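Local coordinates for programmed cell death 6-interacting protein (Homo sapiens, PDB 5WA1) that works as a class E VPS protein in multivesicular body biogenesis, endocytosis, membrane repair and cytokinesis, represented here by its Bro1 domain, at residues K31-V36 and F114-A119; R71-G76 and L86-R91; R91-I96 and C143-C148; V130-A135 and L192-T197. All blocks are in the same frame, centred on the assembly; numbering follows the deposited sequence.

All four contacts lie in the Bro1 domain. Interactions 1 and 4 meet at the two-stranded sheet: residues 31-34 run beside strand 114-117, and the loop 192-197 packs on strand 131-134. Interactions 2 and 3 share helix 83-97, which packs against helix 56-75 in one and helix 137-157 in the other; their centres are about 7 Å apart. Interaction 3 is wholly buried, interaction 2 is a surface contact, and 1 and 4 are partly buried. Hydrogen bonds cross interaction 1, whereas none crosses the helix pairs or interaction 4, where aliphatic carbons, tyrosine rings or a guanidinium do the touching.

Interaction 1. Residues K31-V36 and F114-A119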
loop_
_atom_site.group_PDB
_atom_site.type_symbol
_atom_site.label_atom_id
_atom_site.label_comp_id
_atom_site.label_asym_id
_atom_site.label_seq_id
_atom_site.Cartn_x
_atom_site.Cartn_y
_atom_site.Cartn_z
ATOM N N LYS A 31 6.500 -11.590 5.541
ATOM C CA LYS A 31 6.676 -13.034 5.458
ATOM C C LYS A 31 7.925 -13.454 6.219
ATOM O O LYS A 31 8.927 -12.738 6.236
ATOM C CB LYS A 31 6.776 -13.483 3.998
ATOM C CG LYS A 31 5.535 -13.164 3.167
ATOM C CD LYS A 31 5.761 -13.374 1.668
ATOM C CE LYS A 31 6.148 -14.810 1.328
ATOM N NZ LYS A 31 5.268 -15.836 1.961
ATOM N N LYS A 32 7.855 -14.615 6.859
ATOM C CA LYS A 32 8.990 -15.180 7.567
ATOM C C LYS A 32 9.726 -16.159 6.660
ATOM O O LYS A 32 9.135 -16.777 5.768
ATOM C CB LYS A 32 8.526 -15.886 8.844
ATOM C CG LYS A 32 7.799 -14.983 9.824
ATOM C CD LYS A 32 7.193 -15.792 10.955
ATOM C CE LYS A 32 6.210 -14.966 11.769
ATOM N NZ LYS A 32 5.480 -15.818 12.749
ATOM N N THR A 33 11.030 -16.288 6.881
ATOM C CA THR A 33 11.822 -17.216 6.093
ATOM C C THR A 33 12.842 -17.884 7.001
ATOM O O THR A 33 13.210 -17.347 8.050
ATOM C CB THR A 33 12.523 -16.516 4.913
ATOM O OG1 THR A 33 13.270 -17.476 4.151
ATOM C CG2 THR A 33 13.459 -15.429 5.409
ATOM N N SER A 34 13.276 -19.069 6.599
ATOM C CA SER A 34 14.302 -19.775 7.343
ATOM C C SER A 34 15.682 -19.270 6.941
ATOM O O SER A 34 15.891 -18.803 5.817
ATOM C CB SER A 34 14.189 -21.274 7.097
ATOM O OG SER A 34 14.093 -21.527 5.708
ATOM N N GLU A 35 16.626 -19.360 7.875
ATOM C CA GLU A 35 17.988 -18.916 7.603
ATOM C C GLU A 35 18.645 -19.806 6.552
ATOM O O GLU A 35 18.556 -21.036 6.610
ATOM C CB GLU A 35 18.816 -18.920 8.891
ATOM C CG GLU A 35 20.208 -18.327 8.730
ATOM C CD GLU A 35 21.019 -18.352 10.017
ATOM O OE1 GLU A 35 20.409 -18.375 11.107
ATOM O OE2 GLU A 35 22.268 -18.346 9.931
ATOM N N VAL A 36 19.314 -19.175 5.586
ATOM C CA VAL A 36 19.976 -19.884 4.495
ATOM C C VAL A 36 21.423 -19.412 4.393
ATOM O O VAL A 36 21.702 -18.213 4.481
ATOM C CB VAL A 36 19.230 -19.667 3.159
ATOM C CG1 VAL A 36 20.096 -20.076 1.983
ATOM C CG2 VAL A 36 17.926 -20.453 3.156
ATOM N N PHE A 114 15.152 -21.631 -0.880
ATOM C CA PHE A 114 14.564 -20.628 -0.007
ATOM C C PHE A 114 13.205 -21.124 0.461
ATOM O O PHE A 114 12.382 -21.564 -0.352
ATOM C CB PHE A 114 14.434 -19.288 -0.725
ATOM C CG PHE A 114 15.703 -18.838 -1.390
ATOM C CD1 PHE A 114 16.700 -18.210 -0.661
ATOM C CD2 PHE A 114 15.896 -19.046 -2.746
ATOM C CE1 PHE A 114 17.871 -17.794 -1.278
ATOM C CE2 PHE A 114 17.060 -18.636 -3.369
ATOM C CZ PHE A 114 18.048 -18.009 -2.635
ATOM N N THR A 115 12.991 -21.081 1.771
ATOM C CA THR A 115 11.743 -21.507 2.385
ATOM C C THR A 115 11.072 -20.293 3.000
ATOM O O THR A 115 11.676 -19.606 3.829
ATOM C CB THR A 115 11.992 -22.578 3.445
ATOM O OG1 THR A 115 12.635 -23.701 2.836
ATOM C CG2 THR A 115 10.679 -23.026 4.065
ATOM N N TRP A 116 9.830 -20.037 2.594
ATOM C CA TRP A 116 9.068 -18.886 3.050
ATOM C C TRP A 116 7.696 -19.341 3.516
ATOM O O TRP A 116 7.120 -20.291 2.977
ATOM C CB TRP A 116 8.905 -17.841 1.948
ATOM C CG TRP A 116 10.163 -17.110 1.626
ATOM C CD1 TRP A 116 11.193 -17.549 0.845
ATOM C CD2 TRP A 116 10.522 -15.796 2.068
ATOM N NE1 TRP A 116 12.176 -16.591 0.777
ATOM C CE2 TRP A 116 11.789 -15.505 1.520
ATOM C CE3 TRP A 116 9.899 -14.840 2.876
ATOM C CZ2 TRP A 116 12.442 -14.295 1.751
ATOM C CZ3 TRP A 116 10.551 -13.637 3.104
ATOM C CH2 TRP A 116 11.808 -13.379 2.546
ATOM N N LYS A 117 7.204 -18.668 4.522
ATOM C CA LYS A 117 5.929 -18.959 5.089
ATOM C C LYS A 117 4.873 -17.971 4.575
ATOM O O LYS A 117 5.188 -16.864 4.212
ATOM C CB LYS A 117 6.066 -18.850 6.578
ATOM C CG LYS A 117 4.945 -19.459 7.354
ATOM C CD LYS A 117 5.115 -19.141 8.815
ATOM C CE LYS A 117 3.865 -19.518 9.569
ATOM N NZ LYS A 117 3.740 -18.706 10.802
ATOM N N ASP A 118 3.623 -18.398 4.518
ATOM C CA ASP A 118 2.556 -17.514 4.056
ATOM C C ASP A 118 2.382 -16.346 5.017
ATOM O O ASP A 118 2.389 -16.522 6.240
ATOM C CB ASP A 118 1.245 -18.285 3.925
ATOM C CG ASP A 118 0.194 -17.518 3.141
ATOM O OD1 ASP A 118 -0.531 -16.699 3.750
ATOM O OD2 ASP A 118 0.096 -17.731 1.914
ATOM N N ALA A 119 2.221 -15.139 4.455
ATOM C CA ALA A 119 2.032 -13.960 5.291
ATOM C C ALA A 119 0.690 -13.983 6.013
ATOM O O ALA A 119 0.557 -13.380 7.086
ATOM C CB ALA A 119 2.145 -12.691 4.447
#
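Thr115 O is gripped by two donors that reach it from opposite faces of its carbonyl plane: Thr33 OG1 at 2.7 Å, well above the plane, and Ser34 N at 3.2 Å. With OG1 anti to its backbone N (chi1 -179°), Thr33 reaches Thr115 O while CB stays over the Trp116 ring; Arg71 on helix 56-75 also bonds to this hydroxyl. On the other side of the Thr33-Trp116 bridge, Lys117 N gives Lys32 O a nearly straight bond of 3.0 Å (166° at the hydrogen). Lys31 bends at chi3 and chi4 and carries NZ to Lys117 O; the measured 2.5 Å is very short and its exact value doubtful. Asp199 forms a salt bridge with the same ammonium. Packing centres on Trp116, where Thr33 CB sits 3.5 Å from the centroid of the six-membered ring, a CH-pi contact. Lys31 CB comes to the ring edge, 3.6 Å from Trp116 CE3, and Lys31 CG rests on Ala119 CB. Lys32 and Lys117 run alongside each other, with 3.9 Å between Lys32 NZ and Lys117 NZ, two like charges. Thr33 and Trp116 form a single beta bridge between segments running roughly antiparallel, by which an irregular N-terminal segment borders the small antiparallel sheet of the Bro1 domain.

Interaction 2. Residues R71-G76 and L86-R91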
loop_
_atom_site.group_PDB
_atom_site.type_symbol
_atom_site.label_atom_id
_atom_site.label_comp_id
_atom_site.label_asym_id
_atom_site.label_seq_id
_atom_site.Cartn_x
_atom_site.Cartn_y
_atom_site.Cartn_z
ATOM N N ARG A 71 21.486 -10.923 3.743
ATOM C CA ARG A 71 20.209 -11.628 3.805
ATOM C C ARG A 71 19.736 -11.767 5.245
ATOM O O ARG A 71 18.563 -11.532 5.550
ATOM C CB ARG A 71 20.315 -13.008 3.143
ATOM C CG ARG A 71 18.962 -13.713 3.096
ATOM C CD ARG A 71 19.005 -15.116 2.506
ATOM N NE ARG A 71 17.662 -15.516 2.091
ATOM C CZ ARG A 71 16.785 -16.140 2.871
ATOM N NH1 ARG A 71 15.583 -16.455 2.401
ATOM N NH2 ARG A 71 17.110 -16.472 4.116
ATOM N N ARG A 72 20.641 -12.166 6.147
ATOM C CA ARG A 72 20.269 -12.297 7.551
ATOM C C ARG A 72 19.755 -10.973 8.112
ATOM O O ARG A 72 18.776 -10.951 8.870
ATOM C CB ARG A 72 21.459 -12.805 8.367
ATOM C CG ARG A 72 21.922 -14.213 7.989
ATOM C CD ARG A 72 22.898 -14.781 9.016
ATOM N NE ARG A 72 24.183 -14.085 9.018
ATOM C CZ ARG A 72 25.223 -14.428 8.265
ATOM N NH1 ARG A 72 25.138 -15.466 7.442
ATOM N NH2 ARG A 72 26.353 -13.735 8.333
ATOM N N ALA A 73 20.384 -9.858 7.733
ATOM C CA ALA A 73 19.926 -8.558 8.218
ATOM C C ALA A 73 18.601 -8.135 7.585
ATOM O O ALA A 73 17.808 -7.435 8.225
ATOM C CB ALA A 73 20.998 -7.501 7.962
ATOM N N ALA A 74 18.337 -8.535 6.339
ATOM C CA ALA A 74 17.127 -8.093 5.650
ATOM C C ALA A 74 15.899 -8.923 6.005
ATOM O O ALA A 74 14.791 -8.381 6.078
ATOM C CB ALA A 74 17.325 -8.125 4.130
ATOM N N VAL A 75 16.052 -10.235 6.204
ATOM C CA VAL A 75 14.899 -11.106 6.376
ATOM C C VAL A 75 15.007 -12.017 7.588
ATOM O O VAL A 75 14.114 -12.837 7.809
ATOM C CB VAL A 75 14.624 -11.941 5.104
ATOM C CG1 VAL A 75 14.225 -11.023 3.940
ATOM C CG2 VAL A 75 15.822 -12.794 4.731
ATOM N N GLY A 76 16.062 -11.896 8.396
ATOM C CA GLY A 76 16.208 -12.757 9.554
ATOM C C GLY A 76 15.720 -12.157 10.859
ATOM O O GLY A 76 15.377 -12.893 11.790
ATOM N N LEU A 86 14.017 -0.730 6.204
ATOM C CA LEU A 86 13.479 -0.765 4.846
ATOM C C LEU A 86 14.601 -0.666 3.818
ATOM O O LEU A 86 14.627 -1.420 2.840
ATOM C CB LEU A 86 12.453 0.360 4.635
ATOM C CG LEU A 86 11.848 0.383 3.227
ATOM C CD1 LEU A 86 11.194 -0.953 2.899
ATOM C CD2 LEU A 86 10.835 1.517 3.050
ATOM N N GLU A 87 15.541 0.262 4.023
ATOM C CA GLU A 87 16.664 0.377 3.097
ATOM C C GLU A 87 17.479 -0.908 3.042
ATOM O O GLU A 87 17.992 -1.266 1.975
ATOM C CB GLU A 87 17.556 1.561 3.482
ATOM C CG GLU A 87 16.988 2.915 3.073
ATOM C CD GLU A 87 16.816 3.050 1.566
ATOM O OE1 GLU A 87 17.654 2.501 0.815
ATOM O OE2 GLU A 87 15.836 3.696 1.133
ATOM N N THR A 88 17.606 -1.617 4.168
ATOM C CA THR A 88 18.295 -2.904 4.142
ATOM C C THR A 88 17.537 -3.916 3.292
ATOM O O THR A 88 18.135 -4.637 2.480
ATOM C CB THR A 88 18.487 -3.429 5.565
ATOM O OG1 THR A 88 19.266 -2.491 6.316
ATOM C CG2 THR A 88 19.205 -4.775 5.540
ATOM N N LEU A 89 16.214 -3.979 3.455
ATOM C CA LEU A 89 15.401 -4.818 2.582
ATOM C C LEU A 89 15.541 -4.389 1.129
ATOM O O LEU A 89 15.740 -5.225 0.240
ATOM C CB LEU A 89 13.933 -4.754 3.015
ATOM C CG LEU A 89 13.435 -5.968 3.786
ATOM C CD1 LEU A 89 12.026 -5.727 4.288
ATOM C CD2 LEU A 89 13.501 -7.213 2.907
ATOM N N LEU A 90 15.403 -3.083 0.868
ATOM C CA LEU A 90 15.531 -2.579 -0.496
ATOM C C LEU A 90 16.894 -2.922 -1.077
ATOM O O LEU A 90 16.999 -3.352 -2.232
ATOM C CB LEU A 90 15.318 -1.071 -0.519
ATOM C CG LEU A 90 13.926 -0.610 -0.093
ATOM C CD1 LEU A 90 13.862 0.905 -0.108
ATOM C CD2 LEU A 90 12.875 -1.219 -0.996
ATOM N N ARG A 91 17.951 -2.733 -0.286
ATOM C CA ARG A 91 19.291 -3.058 -0.755
ATOM C C ARG A 91 19.408 -4.539 -1.094
ATOM O O ARG A 91 20.004 -4.904 -2.116
ATOM C CB ARG A 91 20.327 -2.662 0.296
ATOM C CG ARG A 91 21.756 -2.993 -0.120
ATOM C CD ARG A 91 22.739 -2.892 1.039
ATOM N NE ARG A 91 24.020 -3.510 0.699
ATOM C CZ ARG A 91 25.005 -3.728 1.564
ATOM N NH1 ARG A 91 24.869 -3.374 2.836
ATOM N NH2 ARG A 91 26.128 -4.304 1.156
#
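Thr88 and Leu89, neighbours on helix 86-91, meet Ala73, Ala74 and Val75 with different groups, Thr88 using its methyl on the alanines and Leu89 its branch on Ala74 O and Val75. With Thr88 OG1 beside the backbone N and anti to the carbonyl carbon (chi1 -60°), CG2 is left anti to the backbone N and lies 3.9 Å from Ala74 CA, with Ala73 CB 4.1 Å from the same Thr88 CG2. Thr88 OG1 is hydrogen-bonded to Gly84 O of its own helix. Ala74 CB is directed toward the other helix and rests 3.9 Å from Thr88 O; Ala74 CA and Leu89 CA approach to 4.8 Å, consistent with the small alanine side chain. These are consecutive helices of the Bro1 domain, joined by a short connection, whose short segment axes come within 8.5 Å at 127° between their directions. Leu89 CG and CD2 each lie 3.6 Å from Ala74 O, an aliphatic cover on a backbone carbonyl. Val75 crosses Leu89 at about a right angle, Val75 CG1 touching Leu89 CD2 at 4.0 Å. The other branch, Val75 CG2, covers one face of the Arg71 guanidinium, which forms a salt bridge with Glu140 of helix 137-157.

Interaction 3. Residues R91-I96 and C143-C148; sequences RYYDQI and CVLFNC
Helices 83-97 and 137-157 pack antiparallel in the interior of the Bro1 domain, and Tyr92 and Tyr93 of the first pack on Val144 and Leu145 of the second. The short segment axes pass 9.6 Å apart with 155° between their directions, and the backbones are nearest at Tyr93 and Val144. Both tyrosines have CG anti to the backbone N, yet from adjacent positions on the helix they project differently. Tyr92 brings a ring edge: Val144 CG2 lies near its plane, only 3.4 Å from Tyr92 CE2, and the two side chains cross at about a right angle. The other branch, Val144 CG1, is anti to its own backbone N (chi1 164°) and packs 3.8 Å from Tyr93 CB, also near the plane of the Tyr93 ring. Val144 thus sits between the two tyrosines, CG2 on Tyr92 and CG1 chiefly on Tyr93. Leu145 works on the face instead: its CD1 stands 4.3 Å above the centre of the Tyr93 ring, while Leu145 CB touches Tyr93 CE1 at 3.7 Å and CD2 reaches Tyr93 OH at 3.8 Å. Cys148 SG adds a looser contact with Tyr93 CB at 4.4 Å. No hydrogen bond crosses this interface; the Tyr92 hydroxyl is bonded to Glu140, one turn before Val144 on helix 137-157. A further cover for Tyr92 is Ile96 CG1, over one face near the rim. Around the pair, helix 56-75 lies against Tyr92 through Arg71 and Ala74, helix 164-191 packs on Tyr93 and Leu145 through His183, and the loop at Ile368 touches Tyr93.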
loop_
_atom_site.group_PDB
_atom_site.type_symbol
_atom_site.label_atom_id
_atom_site.label_comp_id
_atom_site.label_asym_id
_atom_site.label_seq_id
_atom_site.Cartn_x
_atom_site.Cartn_y
_atom_site.Cartn_z
ATOM N N ARG A 91 17.951 -2.733 -0.286
ATOM C CA ARG A 91 19.291 -3.058 -0.755
ATOM C C ARG A 91 19.408 -4.539 -1.094
ATOM O O ARG A 91 20.004 -4.904 -2.116
ATOM C CB ARG A 91 20.327 -2.662 0.296
ATOM C CG ARG A 91 21.756 -2.993 -0.120
ATOM C CD ARG A 91 22.739 -2.892 1.039
ATOM N NE ARG A 91 24.020 -3.510 0.699
ATOM C CZ ARG A 91 25.005 -3.728 1.564
ATOM N NH1 ARG A 91 24.869 -3.374 2.836
ATOM N NH2 ARG A 91 26.128 -4.304 1.156
ATOM N N TYR A 92 18.841 -5.408 -0.254
ATOM C CA TYR A 92 18.949 -6.838 -0.526
ATOM C C TYR A 92 18.161 -7.225 -1.776
ATOM O O TYR A 92 18.595 -8.108 -2.525
ATOM C CB TYR A 92 18.496 -7.643 0.696
ATOM C CG TYR A 92 18.508 -9.140 0.493
ATOM C CD1 TYR A 92 19.703 -9.824 0.285
ATOM C CD2 TYR A 92 17.325 -9.872 0.500
ATOM C CE1 TYR A 92 19.720 -11.193 0.090
ATOM C CE2 TYR A 92 17.332 -11.249 0.303
ATOM C CZ TYR A 92 18.533 -11.901 0.099
ATOM O OH TYR A 92 18.555 -13.263 -0.097
ATOM N N TYR A 93 17.028 -6.565 -2.037
ATOM C CA TYR A 93 16.316 -6.808 -3.289
ATOM C C TYR A 93 17.147 -6.380 -4.491
ATOM O O TYR A 93 17.219 -7.103 -5.491
ATOM C CB TYR A 93 14.966 -6.079 -3.295
ATOM C CG TYR A 93 14.182 -6.321 -4.561
ATOM C CD1 TYR A 93 13.482 -7.504 -4.749
ATOM C CD2 TYR A 93 14.151 -5.372 -5.579
ATOM C CE1 TYR A 93 12.764 -7.736 -5.908
ATOM C CE2 TYR A 93 13.429 -5.593 -6.743
ATOM C CZ TYR A 93 12.740 -6.776 -6.901
ATOM O OH TYR A 93 12.026 -7.006 -8.057
ATOM N N ASP A 94 17.781 -5.207 -4.416
ATOM C CA ASP A 94 18.649 -4.767 -5.504
ATOM C C ASP A 94 19.782 -5.756 -5.743
ATOM O O ASP A 94 20.129 -6.047 -6.893
ATOM C CB ASP A 94 19.224 -3.382 -5.204
ATOM C CG ASP A 94 18.203 -2.270 -5.358
ATOM O OD1 ASP A 94 17.126 -2.521 -5.941
ATOM O OD2 ASP A 94 18.486 -1.141 -4.903
ATOM N N GLN A 95 20.367 -6.287 -4.670
ATOM C CA GLN A 95 21.526 -7.156 -4.830
ATOM C C GLN A 95 21.142 -8.459 -5.520
ATOM O O GLN A 95 21.845 -8.911 -6.431
ATOM C CB GLN A 95 22.173 -7.420 -3.471
ATOM C CG GLN A 95 23.605 -7.934 -3.557
ATOM C CD GLN A 95 24.506 -7.018 -4.360
ATOM O OE1 GLN A 95 25.066 -6.054 -3.831
ATOM N NE2 GLN A 95 24.651 -7.315 -5.647
ATOM N N ILE A 96 20.014 -9.054 -5.130
ATOM C CA ILE A 96 19.578 -10.314 -5.728
ATOM C C ILE A 96 19.248 -10.131 -7.207
ATOM O O ILE A 96 19.619 -10.963 -8.048
ATOM C CB ILE A 96 18.385 -10.886 -4.947
ATOM C CG1 ILE A 96 18.779 -11.145 -3.489
ATOM C CG2 ILE A 96 17.876 -12.155 -5.606
ATOM C CD1 ILE A 96 19.860 -12.180 -3.311
ATOM N N CYS A 143 9.374 -12.825 -2.742
ATOM C CA CYS A 143 9.066 -12.754 -1.320
ATOM C C CYS A 143 9.767 -11.573 -0.666
ATOM O O CYS A 143 9.203 -10.930 0.225
ATOM C CB CYS A 143 9.473 -14.056 -0.630
ATOM S SG CYS A 143 8.617 -15.513 -1.244
ATOM N N VAL A 144 11.006 -11.289 -1.079
ATOM C CA VAL A 144 11.702 -10.120 -0.554
ATOM C C VAL A 144 10.976 -8.842 -0.959
ATOM O O VAL A 144 10.793 -7.933 -0.141
ATOM C CB VAL A 144 13.173 -10.126 -1.011
ATOM C CG1 VAL A 144 13.807 -8.763 -0.810
ATOM C CG2 VAL A 144 13.928 -11.165 -0.235
ATOM N N LEU A 145 10.534 -8.755 -2.216
ATOM C CA LEU A 145 9.802 -7.560 -2.628
ATOM C C LEU A 145 8.477 -7.441 -1.885
ATOM O O LEU A 145 8.024 -6.326 -1.604
ATOM C CB LEU A 145 9.566 -7.562 -4.141
ATOM C CG LEU A 145 8.905 -6.277 -4.664
ATOM C CD1 LEU A 145 9.698 -5.051 -4.219
ATOM C CD2 LEU A 145 8.740 -6.310 -6.186
ATOM N N PHE A 146 7.849 -8.573 -1.556
ATOM C CA PHE A 146 6.652 -8.552 -0.721
ATOM C C PHE A 146 6.932 -7.886 0.617
ATOM O O PHE A 146 6.138 -7.070 1.096
ATOM C CB PHE A 146 6.144 -9.982 -0.504
ATOM C CG PHE A 146 4.816 -10.057 0.218
ATOM C CD1 PHE A 146 4.758 -10.017 1.606
ATOM C CD2 PHE A 146 3.635 -10.178 -0.497
ATOM C CE1 PHE A 146 3.542 -10.077 2.265
ATOM C CE2 PHE A 146 2.409 -10.252 0.154
ATOM C CZ PHE A 146 2.364 -10.201 1.536
ATOM N N ASN A 147 8.050 -8.244 1.250
ATOM C CA ASN A 147 8.363 -7.676 2.556
ATOM C C ASN A 147 8.760 -6.212 2.452
ATOM O O ASN A 147 8.506 -5.449 3.386
ATOM C CB ASN A 147 9.461 -8.500 3.243
ATOM C CG ASN A 147 8.917 -9.779 3.863
ATOM O OD1 ASN A 147 7.784 -10.166 3.588
ATOM N ND2 ASN A 147 9.715 -10.434 4.702
ATOM N N CYS A 148 9.389 -5.798 1.344
ATOM C CA CYS A 148 9.618 -4.369 1.137
ATOM C C CYS A 148 8.293 -3.621 1.142
ATOM O O CYS A 148 8.127 -2.619 1.851
ATOM C CB CYS A 148 10.342 -4.117 -0.184
ATOM S SG CYS A 148 12.010 -4.816 -0.312
#

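Interaction 4. Residues V130-A135 and L192-T197; sequences VKLALA and LSREPT
The Arg194 guanidinium lies flat over Leu134, with Leu134 CD2 3.5 Å above its plane and over its centre. Leu132 CD1 approaches the same group obliquely and comes within 3.4 Å of Arg194 NH2, while Ala133 O, also oblique, is 3.6 Å from that nitrogen. The arginine chain bends at chi3 (-59°), which sets NE; the guanidinium then covers Leu134 CD2 with one face. Leu134 splits its two methyls: CD2 takes the guanidinium, and CD1 meets Leu192 CD2 at 3.9 Å, the two leucines crossing at about a right angle. Farther along, Leu132 faces the loop with CB 3.9 Å from Thr197 CG2, and its CD2 lies 4.0 Å from Glu195 O. Val130 CG1 closes the contact at 4.3 Å from Thr197 CG2. Thr197 OG1 is hydrogen-bonded to Asp199, and its CG2 methyl makes the contact. Residues 192-197 belong to the link between helices 164-191 and 202-226, and they pack on strand 131-134, whose backbone pairs with strand 114-117; Leu134 and Leu192 also share Tyr139 of helix 137-157. Thr197 begins the region mapped as interacting with CHMP4 proteins. With no hydrogen bond between the segments, the contact rests on van der Waals packing of leucine and threonine methyls and on a guanidinium face stacked on aliphatic carbon, which lacks the direction of a hydrogen bond, consistent with the exposed setting of the arginine.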
loop_
_atom_site.group_PDB
_atom_site.type_symbol
_atom_site.label_atom_id
_atom_site.label_comp_id
_atom_site.label_asym_id
_atom_site.label_seq_id
_atom_site.Cartn_x
_atom_site.Cartn_y
_atom_site.Cartn_z
ATOM N N VAL A 130 1.770 -22.987 6.766
ATOM C CA VAL A 130 1.725 -22.980 5.309
ATOM C C VAL A 130 3.059 -22.423 4.827
ATOM O O VAL A 130 3.292 -21.210 4.852
ATOM C CB VAL A 130 0.536 -22.172 4.781
ATOM C CG1 VAL A 130 0.520 -22.186 3.258
ATOM C CG2 VAL A 130 -0.763 -22.739 5.330
ATOM N N LYS A 131 3.940 -23.321 4.393
ATOM C CA LYS A 131 5.277 -22.991 3.932
ATOM C C LYS A 131 5.449 -23.435 2.486
ATOM O O LYS A 131 4.735 -24.316 1.995
ATOM C CB LYS A 131 6.348 -23.666 4.801
ATOM C CG LYS A 131 6.363 -23.237 6.258
ATOM C CD LYS A 131 7.449 -23.985 7.022
ATOM C CE LYS A 131 7.623 -23.447 8.436
ATOM N NZ LYS A 131 8.702 -24.161 9.173
ATOM N N LEU A 132 6.411 -22.816 1.806
ATOM C CA LEU A 132 6.805 -23.244 0.466
ATOM C C LEU A 132 8.311 -23.081 0.310
ATOM O O LEU A 132 8.858 -22.017 0.613
ATOM C CB LEU A 132 6.066 -22.445 -0.612
ATOM C CG LEU A 132 6.559 -22.654 -2.048
ATOM C CD1 LEU A 132 6.486 -24.128 -2.455
ATOM C CD2 LEU A 132 5.782 -21.777 -3.020
ATOM N N ALA A 133 8.973 -24.131 -0.171
ATOM C CA ALA A 133 10.410 -24.116 -0.401
ATOM C C ALA A 133 10.685 -24.339 -1.879
ATOM O O ALA A 133 10.188 -25.305 -2.465
ATOM C CB ALA A 133 11.114 -25.180 0.441
ATOM N N LEU A 134 11.465 -23.446 -2.483
ATOM C CA LEU A 134 11.799 -23.542 -3.895
ATOM C C LEU A 134 13.256 -23.167 -4.118
ATOM O O LEU A 134 13.779 -22.249 -3.477
ATOM C CB LEU A 134 10.903 -22.637 -4.744
ATOM C CG LEU A 134 9.429 -23.031 -4.837
ATOM C CD1 LEU A 134 8.639 -21.954 -5.550
ATOM C CD2 LEU A 134 9.288 -24.367 -5.551
ATOM N N ALA A 135 13.905 -23.886 -5.034
ATOM C CA ALA A 135 15.261 -23.548 -5.471
ATOM C C ALA A 135 15.169 -22.571 -6.646
ATOM O O ALA A 135 15.404 -22.909 -7.809
ATOM C CB ALA A 135 16.036 -24.813 -5.836
ATOM N N LEU A 192 8.227 -18.214 -10.845
ATOM C CA LEU A 192 8.136 -19.452 -10.086
ATOM C C LEU A 192 7.874 -20.635 -11.013
ATOM O O LEU A 192 7.080 -20.547 -11.953
ATOM C CB LEU A 192 7.035 -19.373 -9.027
ATOM C CG LEU A 192 7.387 -18.780 -7.659
ATOM C CD1 LEU A 192 7.702 -17.291 -7.748
ATOM C CD2 LEU A 192 6.264 -19.028 -6.663
ATOM N N SER A 193 8.552 -21.749 -10.732
ATOM C CA SER A 193 8.273 -22.979 -11.463
ATOM C C SER A 193 6.911 -23.542 -11.079
ATOM O O SER A 193 6.139 -23.961 -11.952
ATOM C CB SER A 193 9.372 -24.005 -11.198
ATOM O OG SER A 193 9.041 -25.256 -11.773
ATOM N N ARG A 194 6.599 -23.554 -9.786
ATOM C CA ARG A 194 5.354 -24.103 -9.280
ATOM C C ARG A 194 4.393 -22.972 -8.918
ATOM O O ARG A 194 4.674 -21.789 -9.124
ATOM C CB ARG A 194 5.626 -25.012 -8.079
ATOM C CG ARG A 194 6.638 -26.117 -8.359
ATOM C CD ARG A 194 6.367 -27.353 -7.511
ATOM N NE ARG A 194 6.407 -27.064 -6.080
ATOM C CZ ARG A 194 7.436 -27.344 -5.288
ATOM N NH1 ARG A 194 8.521 -27.928 -5.782
ATOM N NH2 ARG A 194 7.380 -27.043 -3.997
ATOM N N GLU A 195 3.236 -23.345 -8.379
ATOM C CA GLU A 195 2.251 -22.332 -8.029
ATOM C C GLU A 195 2.563 -21.739 -6.653
ATOM O O GLU A 195 2.935 -22.467 -5.729
ATOM C CB GLU A 195 0.844 -22.920 -8.042
ATOM C CG GLU A 195 0.117 -22.715 -9.360
ATOM C CD GLU A 195 -1.329 -23.156 -9.299
ATOM O OE1 GLU A 195 -1.667 -23.953 -8.398
ATOM O OE2 GLU A 195 -2.130 -22.703 -10.147
ATOM N N PRO A 196 2.407 -20.431 -6.490
ATOM C CA PRO A 196 2.843 -19.776 -5.254
ATOM C C PRO A 196 1.872 -20.024 -4.107
ATOM O O PRO A 196 0.750 -20.503 -4.286
ATOM C CB PRO A 196 2.861 -18.294 -5.641
ATOM C CG PRO A 196 1.751 -18.183 -6.650
ATOM C CD PRO A 196 1.794 -19.482 -7.437
ATOM N N THR A 197 2.327 -19.675 -2.905
ATOM C CA THR A 197 1.399 -19.535 -1.795
ATOM C C THR A 197 0.384 -18.447 -2.130
ATOM O O THR A 197 0.595 -17.615 -3.018
ATOM C CB THR A 197 2.142 -19.214 -0.495
ATOM O OG1 THR A 197 3.168 -18.244 -0.748
ATOM C CG2 THR A 197 2.786 -20.479 0.075
#